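Local atomic coordinates of high-potential iron-sulfur protein isozyme 2 (Ectothiorhodospira shaposhnikovii, PDB entry 1HPI), a protein that carries electrons in the anaerobic electron transport of photosynthetic purple bacteria by way of a high-potential [4Fe-4S] cluster. Residues C34-L39 against T66-R71. Residues are numbered along the deposited sequence; the frame is centred on the assembly and turned at random.
Sequences CLNCLL and TAWVAR. With SF4 (iron/sulfur cluster), chain B.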
loop_
_atom_site.group_PDB
_atom_site.type_symbol
_atom_site.label_atom_id
_atom_site.label_comp_id
_atom_site.label_asym_id
_atom_site.label_seq_id
_atom_site.Cartn_x
_atom_site.Cartn_y
_atom_site.Cartn_z
ATOM N N CYS A 34 -1.398 0.753 -4.562
ATOM C CA CYS A 34 -0.307 1.572 -4.091
ATOM C C CYS A 34 0.260 2.306 -5.293
ATOM O O CYS A 34 0.605 3.484 -5.228
ATOM C CB CYS A 34 0.804 0.727 -3.440
ATOM S SG CYS A 34 0.268 -0.014 -1.890
ATOM N N LEU A 35 0.346 1.580 -6.406
ATOM C CA LEU A 35 0.874 2.150 -7.630
ATOM C C LEU A 35 0.239 3.479 -8.012
ATOM O O LEU A 35 0.931 4.381 -8.489
ATOM C CB LEU A 35 0.925 1.129 -8.784
ATOM C CG LEU A 35 1.812 1.545 -9.962
ATOM C CD1 LEU A 35 3.255 1.790 -9.533
ATOM C CD2 LEU A 35 1.785 0.439 -11.004
ATOM N N ASN A 36 -1.066 3.636 -7.807
ATOM C CA ASN A 36 -1.677 4.905 -8.158
ATOM C C ASN A 36 -1.986 5.786 -6.941
ATOM O O ASN A 36 -2.812 6.701 -6.990
ATOM C CB ASN A 36 -2.902 4.719 -9.067
ATOM C CG ASN A 36 -3.975 3.821 -8.473
ATOM O OD1 ASN A 36 -4.081 3.653 -7.251
ATOM N ND2 ASN A 36 -4.803 3.252 -9.344
ATOM N N CYS A 37 -1.303 5.504 -5.834
ATOM C CA CYS A 37 -1.486 6.246 -4.602
ATOM C C CYS A 37 -0.480 7.381 -4.470
ATOM O O CYS A 37 0.703 7.208 -4.709
ATOM C CB CYS A 37 -1.325 5.299 -3.394
ATOM S SG CYS A 37 -1.505 6.110 -1.783
ATOM N N LEU A 38 -0.951 8.552 -4.071
ATOM C CA LEU A 38 -0.088 9.697 -3.894
ATOM C C LEU A 38 1.081 9.453 -2.926
ATOM O O LEU A 38 2.143 10.044 -3.100
ATOM C CB LEU A 38 -0.981 10.817 -3.336
ATOM C CG LEU A 38 -0.258 12.124 -3.050
ATOM C CD1 LEU A 38 0.252 12.712 -4.354
ATOM C CD2 LEU A 38 -1.247 13.103 -2.435
ATOM N N LEU A 39 0.920 8.592 -1.899
ATOM C CA LEU A 39 1.964 8.309 -0.907
ATOM C C LEU A 39 3.058 7.333 -1.344
ATOM O O LEU A 39 4.035 7.107 -0.626
ATOM C CB LEU A 39 1.390 7.981 0.488
ATOM C CG LEU A 39 0.269 8.934 0.919
ATOM C CD1 LEU A 39 -0.236 8.574 2.310
ATOM C CD2 LEU A 39 0.738 10.380 0.898
ATOM N N THR A 66 -5.829 1.751 4.059
ATOM C CA THR A 66 -6.815 2.802 4.302
ATOM C C THR A 66 -6.341 4.224 4.028
ATOM O O THR A 66 -7.157 5.141 3.876
ATOM C CB THR A 66 -7.473 2.684 5.694
ATOM O OG1 THR A 66 -6.489 2.861 6.702
ATOM C CG2 THR A 66 -8.177 1.344 5.869
ATOM N N ALA A 67 -5.023 4.418 3.969
ATOM C CA ALA A 67 -4.483 5.733 3.697
ATOM C C ALA A 67 -4.425 6.006 2.192
ATOM O O ALA A 67 -3.903 7.031 1.759
ATOM C CB ALA A 67 -3.135 5.964 4.360
ATOM N N TRP A 68 -4.959 5.108 1.366
ATOM C CA TRP A 68 -4.933 5.345 -0.072
ATOM C C TRP A 68 -5.559 6.681 -0.465
ATOM O O TRP A 68 -6.643 7.055 -0.003
ATOM C CB TRP A 68 -5.638 4.227 -0.860
ATOM C CG TRP A 68 -5.476 4.434 -2.330
ATOM C CD1 TRP A 68 -4.498 3.909 -3.106
ATOM C CD2 TRP A 68 -6.298 5.226 -3.193
ATOM N NE1 TRP A 68 -4.650 4.326 -4.406
ATOM C CE2 TRP A 68 -5.745 5.129 -4.490
ATOM C CE3 TRP A 68 -7.448 6.000 -3.004
ATOM C CZ2 TRP A 68 -6.322 5.789 -5.580
ATOM C CZ3 TRP A 68 -8.011 6.652 -4.084
ATOM C CH2 TRP A 68 -7.452 6.548 -5.358
ATOM N N VAL A 69 -4.863 7.406 -1.334
ATOM C CA VAL A 69 -5.323 8.693 -1.827
ATOM C C VAL A 69 -4.837 8.855 -3.278
ATOM O O VAL A 69 -3.693 8.557 -3.608
ATOM C CB VAL A 69 -5.028 9.840 -0.842
ATOM C CG1 VAL A 69 -3.539 9.956 -0.582
ATOM C CG2 VAL A 69 -5.547 11.184 -1.331
ATOM N N ALA A 70 -5.710 9.295 -4.181
ATOM C CA ALA A 70 -5.323 9.451 -5.576
ATOM C C ALA A 70 -4.175 10.391 -5.816
ATOM O O ALA A 70 -4.011 11.425 -5.169
ATOM C CB ALA A 70 -6.473 9.958 -6.429
ATOM N N ARG A 71 -3.388 10.004 -6.799
ATOM C CA ARG A 71 -2.247 10.791 -7.196
ATOM C C ARG A 71 -2.784 12.043 -7.879
ATOM O O ARG A 71 -2.134 13.105 -7.765
ATOM C CB ARG A 71 -1.397 9.976 -8.158
ATOM C CG ARG A 71 0.101 10.094 -7.965
ATOM C CD ARG A 71 0.797 9.332 -9.080
ATOM N NE ARG A 71 1.232 8.010 -8.653
ATOM C CZ ARG A 71 2.096 7.878 -7.655
ATOM N NH1 ARG A 71 2.581 8.943 -7.023
ATOM N NH2 ARG A 71 2.497 6.671 -7.271
ATOM O OXT ARG A 71 -3.865 11.952 -8.503
HETATM FE FE1 SF4 B . -0.092 1.777 -0.588
HETATM FE FE2 SF4 B . -0.896 4.394 -0.512
HETATM FE FE3 SF4 B . 1.175 3.510 1.048
HETATM FE FE4 SF4 B . -1.368 2.678 1.578
HETATM S S1 SF4 B . -0.605 4.795 1.642
HETATM S S2 SF4 B . 0.477 1.390 1.528
HETATM S S3 SF4 B . -2.221 2.585 -0.470
HETATM S S4 SF4 B . 1.100 3.533 -1.211
HETATM O O HOH W 1 -4.586 8.038 -8.732
#
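Trp-68 overlaps Cys-37 through CD1 of its pyrrole ring, CD1 lying 3.5 Å from Cys-37 CB, obliquely to the ring, at the Cys-X-X-Cys motif of the HiPIP fold, where the C-terminal chain runs beside the cluster-binding loop. Cys-34 SG and Cys-37 SG bind two different irons; the latter sulfur also meets the indole obliquely, an S-aromatic contact, and accepts a hydrogen bond from Leu-39 N and a weak one from Val-69 N, 3.6 Å from Cys-37 SG. Such N-H...S bonds probably stabilise charge on the thiolate. Chi1 (-174°) puts Trp-68 CG anti to the backbone N. The ring edge lies by cluster sulfur S3, and NE1 makes a bent hydrogen bond (142° at H) to Asn-36 OD1, 3.0 Å away. That N-H is shared with Thr-33 O, while Thr-33 N and Gly-31 O hold the Asn-36 amide. An alanine in place of Trp-68 would probably leave Cys-37 CB and this side of the cluster less covered and cost Asn-36 OD1 its indole donor. Farther along, Leu-38 N bonds Val-69 O at 2.8 Å, pairing the backbones where Cys-37 faces Ala-70. The Arg-71 chain bends at chi3, and its guanidinium has Cys-37 O over one face, toward the rim; NH2, which also reaches Tyr-40 O, makes a straighter hydrogen bond (164°) to Leu-35 O, 3.0 Å away in the guanidinium plane, with NH2 above the carbonyl plane.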